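PTS-dependent dihydroxyacetone kinase, ADP-binding subunit dhaL (Lactococcus lactis subsp. lactis, PDB 3CR3) binds ADP and, once this is phosphorylated to ATP by DhaM, passes the phosphoryl group to dihydroxyacetone bound to DhaK. Local coordinates at residues K50-S55 with F64-M69. Residues are numbered along the deposited sequence; the frame is centred on the assembly and turned at random.
Sequences KALEVS and FKKVAM
Lys66 meets the other helix with its aliphatic stem: CG lies 3.6 Å from Leu52 CD2, and one carbon further along CD lies 4.0 Å from Ala51 CB. Leu52 and Lys66 run past each other in opposite directions, and the same CD2 methyl of Leu52 also touches Lys66 CB. CG of Lys66 is anti to the backbone N (chi1 -178°), which sends the stem out from its helix towards 50-55; bends at chi2 and chi3 then turn the chain across Ala51, and CE passes a loose 4.4 Å from Ser55 OG. No hydrogen bond or salt bridge crosses between the segments, so the contact is one of hydrocarbon surfaces. Its inner border is formed by Val67, whose CG2 stands 4.4 Å from Leu52 CD2.

The segments belong to consecutive helices, 37-54 and 60-74, of the all-helical DhaL fold, joined by a short connection in a helical hairpin. Over the short segments 50-54 and 64-69 the helix directions differ by 142°, and the axes of these segments approach to 10.1 Å, a spacing bridged here by side chains. Leu52 and Val67 both continue onto Leu11 of helix 4-20, while Val67 reaches Phe87 of helix 79-94, so the buried flank merges with the bundle interior. Phe57, in the connection, touches both Leu52 and Lys66.

Where helix 37-54 ends, Ser55 is the first residue to depart from helical backbone angles, and its side chain turns back onto the last turn. OG donates to Ala51 O at 2.9 Å, approaching well off the line of the C=O bond (136°). The backbone bond from Ser55 N to that same oxygen is weak, leaving the hydroxyl as the shorter of the two links to Ala51 O.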
loop_
_atom_site.group_PDB
_atom_site.type_symbol
_atom_site.label_atom_id
_atom_site.label_comp_id
_atom_site.label_asym_id
_atom_site.label_seq_id
_atom_site.Cartn_x
_atom_site.Cartn_y
_atom_site.Cartn_z
ATOM N N LYS A 50 -4.509 10.133 -35.708
ATOM C CA LYS A 50 -4.251 11.581 -35.780
ATOM C C LYS A 50 -2.771 11.843 -36.061
ATOM O O LYS A 50 -2.427 12.591 -36.978
ATOM C CB LYS A 50 -4.619 12.282 -34.472
ATOM C CG LYS A 50 -6.095 12.420 -34.168
ATOM C CD LYS A 50 -6.293 13.542 -33.144
ATOM C CE LYS A 50 -7.512 13.310 -32.272
ATOM N NZ LYS A 50 -7.721 14.454 -31.330
ATOM N N ALA A 51 -1.904 11.221 -35.263
ATOM C CA ALA A 51 -0.457 11.401 -35.384
ATOM C C ALA A 51 0.099 10.926 -36.730
ATOM O O ALA A 51 1.036 11.527 -37.254
ATOM C CB ALA A 51 0.265 10.715 -34.232
ATOM N N LEU A 52 -0.479 9.863 -37.285
ATOM C CA LEU A 52 -0.065 9.363 -38.598
ATOM C C LEU A 52 -0.450 10.299 -39.754
ATOM O O LEU A 52 0.238 10.329 -40.783
ATOM C CB LEU A 52 -0.615 7.955 -38.865
ATOM C CG LEU A 52 -0.281 6.763 -37.957
ATOM C CD1 LEU A 52 -0.570 5.458 -38.688
ATOM C CD2 LEU A 52 1.142 6.765 -37.458
ATOM N N GLU A 53 -1.545 11.046 -39.584
ATOM C CA GLU A 53 -2.021 11.992 -40.605
ATOM C C GLU A 53 -1.056 13.169 -40.808
ATOM O O GLU A 53 -0.750 13.531 -41.949
ATOM C CB GLU A 53 -3.435 12.511 -40.282
ATOM C CG GLU A 53 -4.600 11.730 -40.927
ATOM C CD GLU A 53 -5.997 12.262 -40.517
ATOM O OE1 GLU A 53 -6.307 12.299 -39.296
ATOM O OE2 GLU A 53 -6.794 12.634 -41.420
ATOM N N VAL A 54 -0.576 13.755 -39.709
ATOM C CA VAL A 54 0.290 14.942 -39.783
ATOM C C VAL A 54 1.732 14.623 -40.184
ATOM O O VAL A 54 2.450 15.494 -40.694
ATOM C CB VAL A 54 0.299 15.763 -38.467
ATOM C CG1 VAL A 54 -1.089 16.343 -38.180
ATOM C CG2 VAL A 54 0.816 14.921 -37.293
ATOM N N SER A 55 2.158 13.384 -39.946
ATOM C CA SER A 55 3.513 12.982 -40.294
ATOM C C SER A 55 3.615 12.499 -41.740
ATOM O O SER A 55 2.614 12.124 -42.362
ATOM C CB SER A 55 4.059 11.945 -39.294
ATOM O OG SER A 55 3.152 10.879 -39.087
ATOM N N PHE A 64 5.676 2.302 -37.461
ATOM C CA PHE A 64 5.633 1.503 -36.243
ATOM C C PHE A 64 6.188 2.270 -35.030
ATOM O O PHE A 64 5.628 2.191 -33.937
ATOM C CB PHE A 64 6.376 0.175 -36.438
ATOM C CG PHE A 64 5.711 -0.785 -37.428
ATOM C CD1 PHE A 64 4.345 -0.709 -37.710
ATOM C CD2 PHE A 64 6.455 -1.791 -38.033
ATOM C CE1 PHE A 64 3.747 -1.591 -38.597
ATOM C CE2 PHE A 64 5.866 -2.679 -38.917
ATOM C CZ PHE A 64 4.503 -2.584 -39.198
ATOM N N LYS A 65 7.278 3.016 -35.229
ATOM C CA LYS A 65 7.855 3.829 -34.157
ATOM C C LYS A 65 6.861 4.876 -33.652
ATOM O O LYS A 65 6.762 5.106 -32.446
ATOM C CB LYS A 65 9.168 4.497 -34.601
ATOM C CG LYS A 65 9.850 5.300 -33.481
ATOM C CD LYS A 65 11.365 5.496 -33.702
ATOM C CE LYS A 65 11.984 6.343 -32.561
ATOM N NZ LYS A 65 11.624 5.825 -31.195
ATOM N N LYS A 66 6.130 5.491 -34.581
ATOM C CA LYS A 66 5.115 6.501 -34.268
ATOM C C LYS A 66 3.930 5.880 -33.522
ATOM O O LYS A 66 3.362 6.490 -32.599
ATOM C CB LYS A 66 4.642 7.197 -35.552
ATOM C CG LYS A 66 3.605 8.320 -35.355
ATOM C CD LYS A 66 4.092 9.410 -34.397
ATOM C CE LYS A 66 4.972 10.455 -35.093
ATOM N NZ LYS A 66 5.636 11.323 -34.060
ATOM N N VAL A 67 3.568 4.665 -33.925
ATOM C CA VAL A 67 2.508 3.909 -33.254
ATOM C C VAL A 67 2.949 3.608 -31.821
ATOM O O VAL A 67 2.225 3.891 -30.870
ATOM C CB VAL A 67 2.149 2.607 -34.020
ATOM C CG1 VAL A 67 1.150 1.738 -33.215
ATOM C CG2 VAL A 67 1.584 2.940 -35.382
ATOM N N ALA A 68 4.151 3.069 -31.674
ATOM C CA ALA A 68 4.683 2.722 -30.361
ATOM C C ALA A 68 4.651 3.905 -29.368
ATOM O O ALA A 68 4.150 3.767 -28.256
ATOM C CB ALA A 68 6.079 2.162 -30.500
HETATM N N MSE A 69 5.155 5.068 -29.786
HETATM C CA MSE A 69 5.223 6.241 -28.906
HETATM C C MSE A 69 3.854 6.826 -28.568
HETATM O O MSE A 69 3.634 7.255 -27.439
HETATM C CB MSE A 69 6.136 7.333 -29.489
HETATM C CG MSE A 69 7.555 6.865 -29.808
HETATM SE SE MSE A 69 8.486 6.020 -28.292
HETATM C CE MSE A 69 8.097 4.129 -28.537
#